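Local atomic coordinates of Alpha/beta hydrolase (Xanthomonas campestris pv. campestris, PDB entry 2QJW), a protein that is a putative hydrolase of the alpha/beta superfamily, probably using a serine nucleophile on a strand-helix turn, with its natural substrate unknown. Residues Leu9-Glu14 and Arg38-Asp43; Ala79-Gly84 and Phe101-Pro106; Ile87-Ser92 and Leu115-Val120; Ile122-Ala127 and Ala147-Val152. All coordinates share one frame; numbering follows the deposited sequence.

Contact 1: Leu9-Glu14 and Arg38-Asp43; sequences LAHGFE and RPDFTD
Leu9 and Arg38 bring the two backbones to 5.0 Å between their CA atoms, where the end of strand 6-10 passes the chain leaving strand 35-37, and Arg38 CA lies 3.4 Å from Leu9 O in a CA-H...O contact. Beyond this point the backbones separate, and a water bridges them: it accepts from His11 N and donates to both Leu9 O and Pro39 O, the last at 2.7 Å.

The imidazole of His11 spans the next part. Its CG sits between the backbone N and the carbonyl carbon (chi1 75°), and the ring reaches across until NE2 accepts from Phe41 N at 3.0 Å, the donor tilted 20° out of the ring plane. On its other nitrogen, ND1 donates to Gly12 O at 2.7 Å, almost in the ring plane. A histidine with a proton on ND1 alone suits both bonds. Phe41 CD2 lies over one face of the imidazole, the two rings being oblique to each other, while Phe41 CE2 packs 3.8 Å from the small Ala10 CB. Asp40 OD1 takes Thr42 N in an Asx turn and also Thr42 OG1, leading the chain into helix 42-45.

Helix 20-31 packs against Leu9 and Arg38, helix 56-71 covers Pro39 and Phe41, and Ala10 is hydrogen-bonded to the neighbouring strand 76-81.

Contact 2: Ala79-Gly84 and Phe101-Pro106; sequences AGSSLG and FLMVPP
Ser82 and the loop of Val104 to Pro106 meet at what fits a nucleophile elbow, the strained strand-helix turn of alpha/beta hydrolases, within the beta-alpha-beta unit of strand 76-81, helix 83-92 and strand 99-103. The two strands run parallel. Backbone hydrogen bonds zip them together: Gly80 N to Phe101 O, Met103 N to Gly80 O, and finally Ser82 N to Met103 O at 2.9 Å. Ser82 has the strained backbone (phi 53°, psi -119°) seen at nucleophile elbows, consistent with that role. Glycine suits position 80, since a CB there would run into Gly84 C.

The face carrying Ala79, Ser81, Phe101 and Met103 is held by carbon contacts. Ala79 CB rests near the edge of the Phe101 ring and 3.9 Å from Phe101 CB. The selenomethionine Met103 bends at chi3 (-73°), and its CE reaches Ser81 CB at 3.8 Å.

CA-H...O contacts add to the seam, Ser82 CA meeting Val104 O at 3.2 Å. Ser82 also touches His156, its probable triad partner with Asp130, and Val104 packs on both of these residues. In Pro106 the ring carbon CD lies 3.2 Å from Ser82 O.

Contact 3: Ile87-Ser92 and Leu115-Val120; sequences IAAQVS and LDAAAV
Ala89 and Ser92 lie on the helix that follows the presumed nucleophile elbow of this alpha/beta hydrolase, and they pack against an irregular loop leading from strand 99-103 towards strand 122-127. Small residues let the two backbones come close, with the CA atoms of Ala89 and Ala117 4.7 Å apart. The methyl of Ala89 points to the loop and meets three groups: Asp116 O at 3.2 Å, Leu115 CD1 at 3.6 Å, and Ala117 CB at 4.1 Å. Because Ala89 ends at CB, the CD1 branch of Leu115 can lie against the helix; Leu115 also touches Pro105.

Gln90 starts away from the loop but bends at chi2 (-65°), which brings CD back towards the loop. Its NE2 then donates to Ala114 O. The carboxylate of Asp116 leads away, its OD1 in a salt bridge to Arg145.

One hydroxyl carries the polar link. Ser92 OG stands between its own backbone N and carbonyl carbon (chi1 70°), where it donates to Ala89 O at 2.7 Å, in the carbonyl plane on a lone pair. The same oxygen accepts from the loop, Ala118 N lying 3.0 Å from Ser92 OG with a nearly straight N-H...O angle of 175°.

Contact 4: Ile122-Ala127 and Ala147-Val152; sequences ISIVHA and ARLLLV
Ile124 and Leu149 cross obliquely on one face of the parallel sheet, where strands 122-127 and 148-152 form its last pair within the chain. Ile124 CG2, anti to its backbone N, meets Leu149 CD1 at 3.6 Å. The other branch of Ile124 ends in CD1, which rests 3.9 Å from Ala147 CB, so the two branches of the beta-branched residue each meet a different neighbour. Ile122 CG2 reaches the same methyl of Ala147. Further along this face, Leu151 CD2 touches His126 CB at 4.1 Å, while the imidazole NE2 bonds to Ile133 O. Helix 135-145, the crossover of this beta-alpha-beta unit, covers the face through Ile124, His126 and Leu149.

On the reverse face the apolar pairs are looser: Val125 CG2 lies 4.2 Å from Leu150 CD2, and CG1 faces Val152 CG2. Arg148 starts on this face too, but its chain leads away from strand 122-127.

Five backbone hydrogen bonds run between the strands, among them His126 N to Leu150 O at 2.8 Å. These bonds use one edge of strand 148-152; at its other edge Leu149 to Leu151 form an antiparallel ladder with the second subunit, so the sheet continues across the dimer interface.

How the contacts relate
Contacts 1, 2 and 4 sit in turn across one parallel sheet. Contact 1 joins contact 2 through Ala10 N and Ala79 O, 2.8 Å apart, and contact 2 joins contact 4 through Val104 N and Val125 O, 2.9 Å apart. Contacts 1 and 4, about 21 Å between centres, lie on opposite sides of the chain's centre and do not touch. Contact 3 packs beside the sheet: it shares helix 83-92 with contact 2, and Phe41 of contact 1 touches Ile87. The probable active site centres on contact 2, which holds Ser82; contact 4 approaches it through His126, and contact 1 through Ala10, which packs against Gly84 of the elbow.

Contact 1: Leu9-Glu14 and Arg38-Asp43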
loop_
_atom_site.group_PDB
_atom_site.type_symbol
_atom_site.label_atom_id
_atom_site.label_comp_id
_atom_site.label_asym_id
_atom_site.label_seq_id
_atom_site.Cartn_x
_atom_site.Cartn_y
_atom_site.Cartn_z
ATOM N N LEU A 9 0.100 20.725 2.129
ATOM C CA LEU A 9 -0.576 19.840 1.167
ATOM C C LEU A 9 -0.695 20.575 -0.158
ATOM O O LEU A 9 -1.404 21.588 -0.221
ATOM C CB LEU A 9 -1.957 19.500 1.697
ATOM C CG LEU A 9 -1.932 19.078 3.175
ATOM C CD1 LEU A 9 -3.339 19.014 3.666
ATOM C CD2 LEU A 9 -1.149 17.757 3.375
ATOM N N ALA A 10 0.006 20.123 -1.209
ATOM C CA ALA A 10 0.087 20.840 -2.492
ATOM C C ALA A 10 -0.752 20.218 -3.585
ATOM O O ALA A 10 -0.514 19.079 -3.991
ATOM C CB ALA A 10 1.527 20.849 -2.930
ATOM N N HIS A 11 -1.718 20.989 -4.035
ATOM C CA HIS A 11 -2.617 20.562 -5.096
ATOM C C HIS A 11 -1.958 20.408 -6.452
ATOM O O HIS A 11 -0.906 20.963 -6.711
ATOM C CB HIS A 11 -3.819 21.513 -5.159
ATOM C CG HIS A 11 -3.552 22.865 -5.783
ATOM N ND1 HIS A 11 -3.331 23.059 -7.146
ATOM C CD2 HIS A 11 -3.433 24.079 -5.211
ATOM C CE1 HIS A 11 -3.122 24.352 -7.364
ATOM N NE2 HIS A 11 -3.161 24.989 -6.209
ATOM N N GLY A 12 -2.591 19.599 -7.321
ATOM C CA GLY A 12 -2.082 19.348 -8.651
ATOM C C GLY A 12 -2.360 20.479 -9.634
ATOM O O GLY A 12 -3.041 21.464 -9.318
ATOM N N PHE A 13 -1.887 20.265 -10.851
ATOM C CA PHE A 13 -2.004 21.241 -11.914
ATOM C C PHE A 13 -3.462 21.506 -12.258
ATOM O O PHE A 13 -4.271 20.584 -12.401
ATOM C CB PHE A 13 -1.236 20.761 -13.152
ATOM C CG PHE A 13 -1.313 21.702 -14.320
ATOM C CD1 PHE A 13 -0.644 22.906 -14.288
ATOM C CD2 PHE A 13 -2.030 21.373 -15.449
ATOM C CE1 PHE A 13 -0.678 23.756 -15.383
ATOM C CE2 PHE A 13 -2.073 22.229 -16.544
ATOM C CZ PHE A 13 -1.410 23.430 -16.498
ATOM N N GLU A 14 -3.819 22.778 -12.338
ATOM C CA GLU A 14 -5.185 23.230 -12.669
ATOM C C GLU A 14 -6.213 22.743 -11.664
ATOM O O GLU A 14 -7.392 22.686 -11.965
ATOM C CB GLU A 14 -5.611 22.862 -14.101
ATOM C CG GLU A 14 -4.963 23.770 -15.135
ATOM C CD GLU A 14 -5.313 23.430 -16.563
ATOM O OE1 GLU A 14 -5.829 22.321 -16.839
ATOM O OE2 GLU A 14 -5.026 24.282 -17.423
ATOM N N ARG A 38 -3.069 24.433 2.755
ATOM C CA ARG A 38 -3.183 24.071 1.353
ATOM C C ARG A 38 -2.903 25.326 0.522
ATOM O O ARG A 38 -3.832 26.145 0.310
ATOM C CB ARG A 38 -4.576 23.551 1.088
ATOM C CG ARG A 38 -4.778 22.143 1.635
ATOM C CD ARG A 38 -6.283 21.809 1.628
ATOM N NE ARG A 38 -6.929 22.488 2.704
ATOM C CZ ARG A 38 -8.244 22.620 2.818
ATOM N NH1 ARG A 38 -9.077 22.139 1.894
ATOM N NH2 ARG A 38 -8.729 23.257 3.868
ATOM N N PRO A 39 -1.641 25.524 0.137
ATOM C CA PRO A 39 -1.344 26.756 -0.596
ATOM C C PRO A 39 -2.040 26.793 -1.971
ATOM O O PRO A 39 -2.241 25.760 -2.585
ATOM C CB PRO A 39 0.151 26.725 -0.759
ATOM C CG PRO A 39 0.653 25.793 0.390
ATOM C CD PRO A 39 -0.419 24.756 0.449
ATOM N N ASP A 40 -2.314 27.985 -2.429
ATOM C CA ASP A 40 -2.962 28.179 -3.726
ATOM C C ASP A 40 -1.902 28.467 -4.749
ATOM O O ASP A 40 -1.153 29.444 -4.666
ATOM C CB ASP A 40 -3.901 29.356 -3.588
ATOM C CG ASP A 40 -4.810 29.490 -4.797
ATOM O OD1 ASP A 40 -4.398 29.068 -5.899
ATOM O OD2 ASP A 40 -5.972 29.922 -4.630
ATOM N N PHE A 41 -1.779 27.574 -5.723
ATOM C CA PHE A 41 -0.858 27.743 -6.808
ATOM C C PHE A 41 -1.577 28.032 -8.145
ATOM O O PHE A 41 -0.917 27.917 -9.197
ATOM C CB PHE A 41 -0.016 26.477 -6.989
ATOM C CG PHE A 41 0.709 26.030 -5.754
ATOM C CD1 PHE A 41 1.912 26.619 -5.383
ATOM C CD2 PHE A 41 0.233 24.930 -5.002
ATOM C CE1 PHE A 41 2.639 26.159 -4.280
ATOM C CE2 PHE A 41 0.908 24.524 -3.883
ATOM C CZ PHE A 41 2.121 25.128 -3.522
ATOM N N THR A 42 -2.838 28.382 -8.114
ATOM C CA THR A 42 -3.617 28.479 -9.345
ATOM C C THR A 42 -3.084 29.587 -10.262
ATOM O O THR A 42 -3.151 29.453 -11.478
ATOM C CB THR A 42 -5.120 28.652 -9.061
ATOM O OG1 THR A 42 -5.341 29.775 -8.212
ATOM C CG2 THR A 42 -5.717 27.374 -8.385
ATOM N N ASP A 43 -2.525 30.652 -9.704
ATOM C CA ASP A 43 -1.977 31.731 -10.543
ATOM C C ASP A 43 -0.811 31.258 -11.337
ATOM O O ASP A 43 -0.664 31.578 -12.511
ATOM C CB ASP A 43 -1.578 32.970 -9.674
ATOM C CG ASP A 43 -0.630 32.652 -8.540
ATOM O OD1 ASP A 43 -0.774 31.574 -7.889
ATOM O OD2 ASP A 43 0.311 33.474 -8.304
HETATM O O HOH W 1 -2.559 23.076 -2.253
#

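Contact 2: Ala79-Gly84 and Phe101-Pro106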
loop_
_atom_site.group_PDB
_atom_site.type_symbol
_atom_site.label_atom_id
_atom_site.label_comp_id
_atom_site.label_asym_id
_atom_site.label_seq_id
_atom_site.Cartn_x
_atom_site.Cartn_y
_atom_site.Cartn_z
ATOM N N ALA A 79 3.189 17.032 1.386
ATOM C CA ALA A 79 2.361 16.060 0.662
ATOM C C ALA A 79 1.839 16.713 -0.544
ATOM O O ALA A 79 1.739 17.949 -0.612
ATOM C CB ALA A 79 1.217 15.615 1.496
ATOM N N GLY A 80 1.441 15.919 -1.514
ATOM C CA GLY A 80 0.834 16.482 -2.698
ATOM C C GLY A 80 0.168 15.464 -3.572
ATOM O O GLY A 80 0.149 14.273 -3.282
ATOM N N SER A 81 -0.369 15.991 -4.674
ATOM C CA SER A 81 -0.914 15.187 -5.762
ATOM C C SER A 81 -0.288 15.652 -7.080
ATOM O O SER A 81 -0.268 16.847 -7.322
ATOM C CB SER A 81 -2.416 15.324 -5.845
ATOM O OG SER A 81 -2.899 14.540 -6.917
ATOM N N SER A 82 0.219 14.707 -7.883
ATOM C CA SER A 82 0.722 14.979 -9.261
ATOM C C SER A 82 1.749 16.129 -9.237
ATOM O O SER A 82 2.783 15.988 -8.590
ATOM C CB SER A 82 -0.475 15.170 -10.206
ATOM O OG SER A 82 0.057 15.037 -11.541
ATOM N N LEU A 83 1.498 17.247 -9.940
ATOM C CA LEU A 83 2.467 18.346 -9.923
ATOM C C LEU A 83 2.806 18.764 -8.490
ATOM O O LEU A 83 3.938 19.130 -8.201
ATOM C CB LEU A 83 1.953 19.525 -10.715
ATOM C CG LEU A 83 2.923 20.701 -10.894
ATOM C CD1 LEU A 83 4.255 20.287 -11.474
ATOM C CD2 LEU A 83 2.244 21.794 -11.743
ATOM N N GLY A 84 1.792 18.691 -7.620
ATOM C CA GLY A 84 1.992 18.997 -6.194
ATOM C C GLY A 84 2.944 18.050 -5.541
ATOM O O GLY A 84 3.721 18.447 -4.661
ATOM N N PHE A 101 4.609 12.536 1.531
ATOM C CA PHE A 101 3.474 11.753 1.069
ATOM C C PHE A 101 3.141 12.176 -0.356
ATOM O O PHE A 101 2.790 13.342 -0.598
ATOM C CB PHE A 101 2.237 11.887 1.951
ATOM C CG PHE A 101 1.125 11.015 1.520
ATOM C CD1 PHE A 101 1.188 9.680 1.738
ATOM C CD2 PHE A 101 0.035 11.535 0.885
ATOM C CE1 PHE A 101 0.126 8.855 1.356
ATOM C CE2 PHE A 101 -1.007 10.713 0.471
ATOM C CZ PHE A 101 -0.963 9.369 0.696
ATOM N N LEU A 102 3.269 11.245 -1.285
ATOM C CA LEU A 102 3.118 11.589 -2.704
ATOM C C LEU A 102 2.043 10.792 -3.357
ATOM O O LEU A 102 2.108 9.589 -3.433
ATOM C CB LEU A 102 4.409 11.294 -3.417
ATOM C CG LEU A 102 5.728 11.821 -2.854
ATOM C CD1 LEU A 102 6.992 11.427 -3.674
ATOM C CD2 LEU A 102 5.661 13.350 -2.749
HETATM N N MSE A 103 1.011 11.469 -3.852
HETATM C CA MSE A 103 -0.041 10.855 -4.691
HETATM C C MSE A 103 0.342 11.090 -6.163
HETATM O O MSE A 103 0.681 12.206 -6.541
HETATM C CB MSE A 103 -1.410 11.381 -4.400
HETATM C CG MSE A 103 -1.836 11.184 -2.930
HETATM SE SE MSE A 103 -3.541 11.858 -2.479
HETATM C CE MSE A 103 -3.040 13.664 -2.533
ATOM N N VAL A 104 0.293 10.015 -6.951
ATOM C CA VAL A 104 0.556 10.027 -8.432
ATOM C C VAL A 104 1.690 11.005 -8.795
ATOM O O VAL A 104 1.497 11.933 -9.565
ATOM C CB VAL A 104 -0.755 10.223 -9.278
ATOM C CG1 VAL A 104 -1.603 8.948 -9.167
ATOM C CG2 VAL A 104 -1.544 11.414 -8.857
ATOM N N PRO A 105 2.898 10.784 -8.248
ATOM C CA PRO A 105 4.026 11.673 -8.546
ATOM C C PRO A 105 4.576 11.483 -9.958
ATOM O O PRO A 105 4.833 10.364 -10.328
ATOM C CB PRO A 105 5.072 11.244 -7.494
ATOM C CG PRO A 105 4.840 9.858 -7.264
ATOM C CD PRO A 105 3.324 9.688 -7.352
ATOM N N PRO A 106 4.761 12.569 -10.698
ATOM C CA PRO A 106 5.439 12.384 -11.987
ATOM C C PRO A 106 6.935 12.222 -11.762
ATOM O O PRO A 106 7.533 12.910 -10.929
ATOM C CB PRO A 106 5.165 13.681 -12.714
ATOM C CG PRO A 106 4.980 14.664 -11.682
ATOM C CD PRO A 106 4.407 13.965 -10.432
#

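Contact 3: Ile87-Ser92 and Leu115-Val120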
loop_
_atom_site.group_PDB
_atom_site.type_symbol
_atom_site.label_atom_id
_atom_site.label_comp_id
_atom_site.label_asym_id
_atom_site.label_seq_id
_atom_site.Cartn_x
_atom_site.Cartn_y
_atom_site.Cartn_z
ATOM N N ILE A 87 6.553 19.002 -6.690
ATOM C CA ILE A 87 7.226 20.115 -5.984
ATOM C C ILE A 87 7.494 19.807 -4.495
ATOM O O ILE A 87 8.481 20.258 -3.925
ATOM C CB ILE A 87 6.495 21.463 -6.160
ATOM C CG1 ILE A 87 5.080 21.454 -5.597
ATOM C CG2 ILE A 87 6.521 21.861 -7.644
ATOM C CD1 ILE A 87 4.469 22.855 -5.489
ATOM N N ALA A 88 6.642 18.987 -3.871
ATOM C CA ALA A 88 6.868 18.587 -2.486
ATOM C C ALA A 88 8.160 17.834 -2.403
ATOM O O ALA A 88 9.006 18.058 -1.554
ATOM C CB ALA A 88 5.659 17.749 -1.973
ATOM N N ALA A 89 8.359 16.889 -3.319
ATOM C CA ALA A 89 9.580 16.129 -3.341
ATOM C C ALA A 89 10.819 16.997 -3.568
ATOM O O ALA A 89 11.766 16.893 -2.832
ATOM C CB ALA A 89 9.460 14.991 -4.396
ATOM N N GLN A 90 10.768 17.885 -4.519
ATOM C CA GLN A 90 11.919 18.744 -4.810
ATOM C C GLN A 90 12.229 19.660 -3.595
ATOM O O GLN A 90 13.404 19.803 -3.232
ATOM C CB GLN A 90 11.726 19.582 -6.081
ATOM C CG GLN A 90 11.536 18.785 -7.340
ATOM C CD GLN A 90 12.758 17.966 -7.728
ATOM O OE1 GLN A 90 13.869 18.185 -7.260
ATOM N NE2 GLN A 90 12.551 17.024 -8.596
ATOM N N VAL A 91 11.174 20.173 -2.959
ATOM C CA VAL A 91 11.356 21.065 -1.818
ATOM C C VAL A 91 11.949 20.332 -0.643
ATOM O O VAL A 91 12.713 20.925 0.119
ATOM C CB VAL A 91 10.039 21.828 -1.475
ATOM C CG1 VAL A 91 10.102 22.524 -0.074
ATOM C CG2 VAL A 91 9.759 22.813 -2.616
ATOM N N SER A 92 11.685 19.018 -0.476
ATOM C CA SER A 92 12.275 18.291 0.634
ATOM C C SER A 92 13.815 18.270 0.594
ATOM O O SER A 92 14.425 18.039 1.617
ATOM C CB SER A 92 11.781 16.839 0.706
ATOM O OG SER A 92 12.273 16.034 -0.354
ATOM N N LEU A 115 12.284 13.796 -10.893
ATOM C CA LEU A 115 11.818 13.668 -9.527
ATOM C C LEU A 115 12.918 13.165 -8.644
ATOM O O LEU A 115 13.581 12.208 -8.968
ATOM C CB LEU A 115 10.688 12.666 -9.472
ATOM C CG LEU A 115 9.914 12.469 -8.140
ATOM C CD1 LEU A 115 9.077 13.711 -7.731
ATOM C CD2 LEU A 115 9.097 11.221 -8.216
ATOM N N ASP A 116 13.091 13.825 -7.482
ATOM C CA ASP A 116 14.027 13.399 -6.441
ATOM C C ASP A 116 13.451 13.874 -5.125
ATOM O O ASP A 116 12.581 14.711 -5.098
ATOM C CB ASP A 116 15.431 13.935 -6.710
ATOM C CG ASP A 116 16.514 13.230 -5.936
ATOM O OD1 ASP A 116 16.304 12.146 -5.424
ATOM O OD2 ASP A 116 17.636 13.768 -5.955
ATOM N N ALA A 117 14.008 13.362 -4.037
ATOM C CA ALA A 117 13.513 13.620 -2.713
ATOM C C ALA A 117 14.615 13.397 -1.672
ATOM O O ALA A 117 15.539 12.629 -1.888
ATOM C CB ALA A 117 12.308 12.720 -2.416
ATOM N N ALA A 118 14.434 14.025 -0.517
ATOM C CA ALA A 118 15.304 13.805 0.626
ATOM C C ALA A 118 15.174 12.363 1.072
ATOM O O ALA A 118 14.141 11.698 0.875
ATOM C CB ALA A 118 14.854 14.713 1.744
ATOM N N ALA A 119 16.190 11.900 1.773
ATOM C CA ALA A 119 16.275 10.538 2.284
ATOM C C ALA A 119 15.554 10.394 3.613
ATOM O O ALA A 119 16.122 9.985 4.610
ATOM C CB ALA A 119 17.738 10.122 2.377
ATOM N N VAL A 120 14.266 10.692 3.609
ATOM C CA VAL A 120 13.358 10.646 4.718
ATOM C C VAL A 120 12.207 9.660 4.402
ATOM O O VAL A 120 12.129 9.170 3.280
ATOM C CB VAL A 120 12.818 12.044 5.002
ATOM C CG1 VAL A 120 14.019 13.002 5.285
ATOM C CG2 VAL A 120 11.956 12.615 3.867
#

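Contact 4: Ile122-Ala127 and Ala147-Val152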
loop_
_atom_site.group_PDB
_atom_site.type_symbol
_atom_site.label_atom_id
_atom_site.label_comp_id
_atom_site.label_asym_id
_atom_site.label_seq_id
_atom_site.Cartn_x
_atom_site.Cartn_y
_atom_site.Cartn_z
ATOM N N ILE A 122 9.168 8.142 2.877
ATOM C CA ILE A 122 8.350 8.468 1.696
ATOM C C ILE A 122 7.276 7.415 1.569
ATOM O O ILE A 122 7.591 6.215 1.638
ATOM C CB ILE A 122 9.178 8.514 0.413
ATOM C CG1 ILE A 122 10.313 9.567 0.554
ATOM C CG2 ILE A 122 8.306 8.768 -0.810
ATOM C CD1 ILE A 122 11.374 9.473 -0.552
ATOM N N SER A 123 6.032 7.865 1.417
ATOM C CA SER A 123 4.893 6.995 1.165
ATOM C C SER A 123 4.204 7.506 -0.088
ATOM O O SER A 123 3.928 8.685 -0.175
ATOM C CB SER A 123 3.969 6.956 2.348
ATOM O OG SER A 123 2.841 6.166 2.119
ATOM N N ILE A 124 3.929 6.597 -1.026
ATOM C CA ILE A 124 3.408 6.928 -2.338
ATOM C C ILE A 124 2.128 6.154 -2.544
ATOM O O ILE A 124 2.051 4.965 -2.209
ATOM C CB ILE A 124 4.433 6.564 -3.468
ATOM C CG1 ILE A 124 5.804 7.212 -3.230
ATOM C CG2 ILE A 124 3.869 6.899 -4.859
ATOM C CD1 ILE A 124 6.888 6.538 -4.059
ATOM N N VAL A 125 1.145 6.820 -3.122
ATOM C CA VAL A 125 -0.082 6.174 -3.646
ATOM C C VAL A 125 -0.090 6.421 -5.147
ATOM O O VAL A 125 -0.117 7.560 -5.552
ATOM C CB VAL A 125 -1.401 6.624 -3.006
ATOM C CG1 VAL A 125 -2.602 5.886 -3.607
ATOM C CG2 VAL A 125 -1.300 6.380 -1.507
ATOM N N HIS A 126 -0.037 5.333 -5.950
ATOM C CA HIS A 126 -0.128 5.489 -7.403
ATOM C C HIS A 126 -1.166 4.584 -7.983
ATOM O O HIS A 126 -1.603 3.602 -7.407
ATOM C CB HIS A 126 1.217 5.198 -8.023
ATOM C CG HIS A 126 1.368 5.753 -9.381
ATOM N ND1 HIS A 126 1.384 7.101 -9.602
ATOM C CD2 HIS A 126 1.518 5.149 -10.582
ATOM C CE1 HIS A 126 1.503 7.305 -10.911
ATOM N NE2 HIS A 126 1.567 6.133 -11.514
ATOM N N ALA A 127 -1.637 5.008 -9.157
ATOM C CA ALA A 127 -2.694 4.297 -9.922
ATOM C C ALA A 127 -2.098 3.303 -10.902
ATOM O O ALA A 127 -1.290 3.701 -11.754
ATOM C CB ALA A 127 -3.514 5.338 -10.660
ATOM N N ALA A 147 10.913 3.159 -1.128
ATOM C CA ALA A 147 9.825 3.964 -0.599
ATOM C C ALA A 147 8.598 3.113 -0.499
ATOM O O ALA A 147 8.417 2.174 -1.284
ATOM C CB ALA A 147 9.489 5.121 -1.528
ATOM N N ARG A 148 7.776 3.317 0.526
ATOM C CA ARG A 148 6.515 2.596 0.644
ATOM C C ARG A 148 5.686 3.000 -0.576
ATOM O O ARG A 148 5.563 4.173 -0.886
ATOM C CB ARG A 148 5.767 2.827 1.948
ATOM C CG ARG A 148 4.543 1.936 2.144
ATOM C CD ARG A 148 3.957 2.047 3.508
ATOM N NE ARG A 148 4.939 1.598 4.482
ATOM C CZ ARG A 148 4.724 1.469 5.786
ATOM N NH1 ARG A 148 3.543 1.729 6.321
ATOM N NH2 ARG A 148 5.743 1.142 6.571
ATOM N N LEU A 149 5.087 1.990 -1.199
ATOM C CA LEU A 149 4.299 2.189 -2.430
ATOM C C LEU A 149 3.031 1.398 -2.366
ATOM O O LEU A 149 3.058 0.198 -2.203
ATOM C CB LEU A 149 5.080 1.783 -3.659
ATOM C CG LEU A 149 4.378 1.913 -5.023
ATOM C CD1 LEU A 149 3.874 3.292 -5.313
ATOM C CD2 LEU A 149 5.390 1.488 -6.120
ATOM N N LEU A 150 1.922 2.108 -2.536
ATOM C CA LEU A 150 0.560 1.522 -2.656
ATOM C C LEU A 150 0.024 1.771 -4.043
ATOM O O LEU A 150 -0.019 2.917 -4.469
ATOM C CB LEU A 150 -0.425 2.129 -1.647
ATOM C CG LEU A 150 -1.847 1.621 -1.678
ATOM C CD1 LEU A 150 -1.831 0.191 -1.163
ATOM C CD2 LEU A 150 -2.767 2.486 -0.814
ATOM N N LEU A 151 -0.239 0.673 -4.729
ATOM C CA LEU A 151 -0.800 0.675 -6.087
ATOM C C LEU A 151 -2.243 0.260 -5.963
ATOM O O LEU A 151 -2.559 -0.808 -5.450
ATOM C CB LEU A 151 0.028 -0.254 -7.011
ATOM C CG LEU A 151 1.443 0.244 -7.296
ATOM C CD1 LEU A 151 2.408 -0.891 -7.406
ATOM C CD2 LEU A 151 1.401 1.133 -8.542
ATOM N N VAL A 152 -3.079 1.078 -6.577
ATOM C CA VAL A 152 -4.531 0.872 -6.562
ATOM C C VAL A 152 -5.126 0.819 -7.967
ATOM O O VAL A 152 -4.551 1.340 -8.927
ATOM C CB VAL A 152 -5.273 1.967 -5.752
ATOM C CG1 VAL A 152 -4.814 1.996 -4.289
ATOM C CG2 VAL A 152 -5.056 3.351 -6.342
#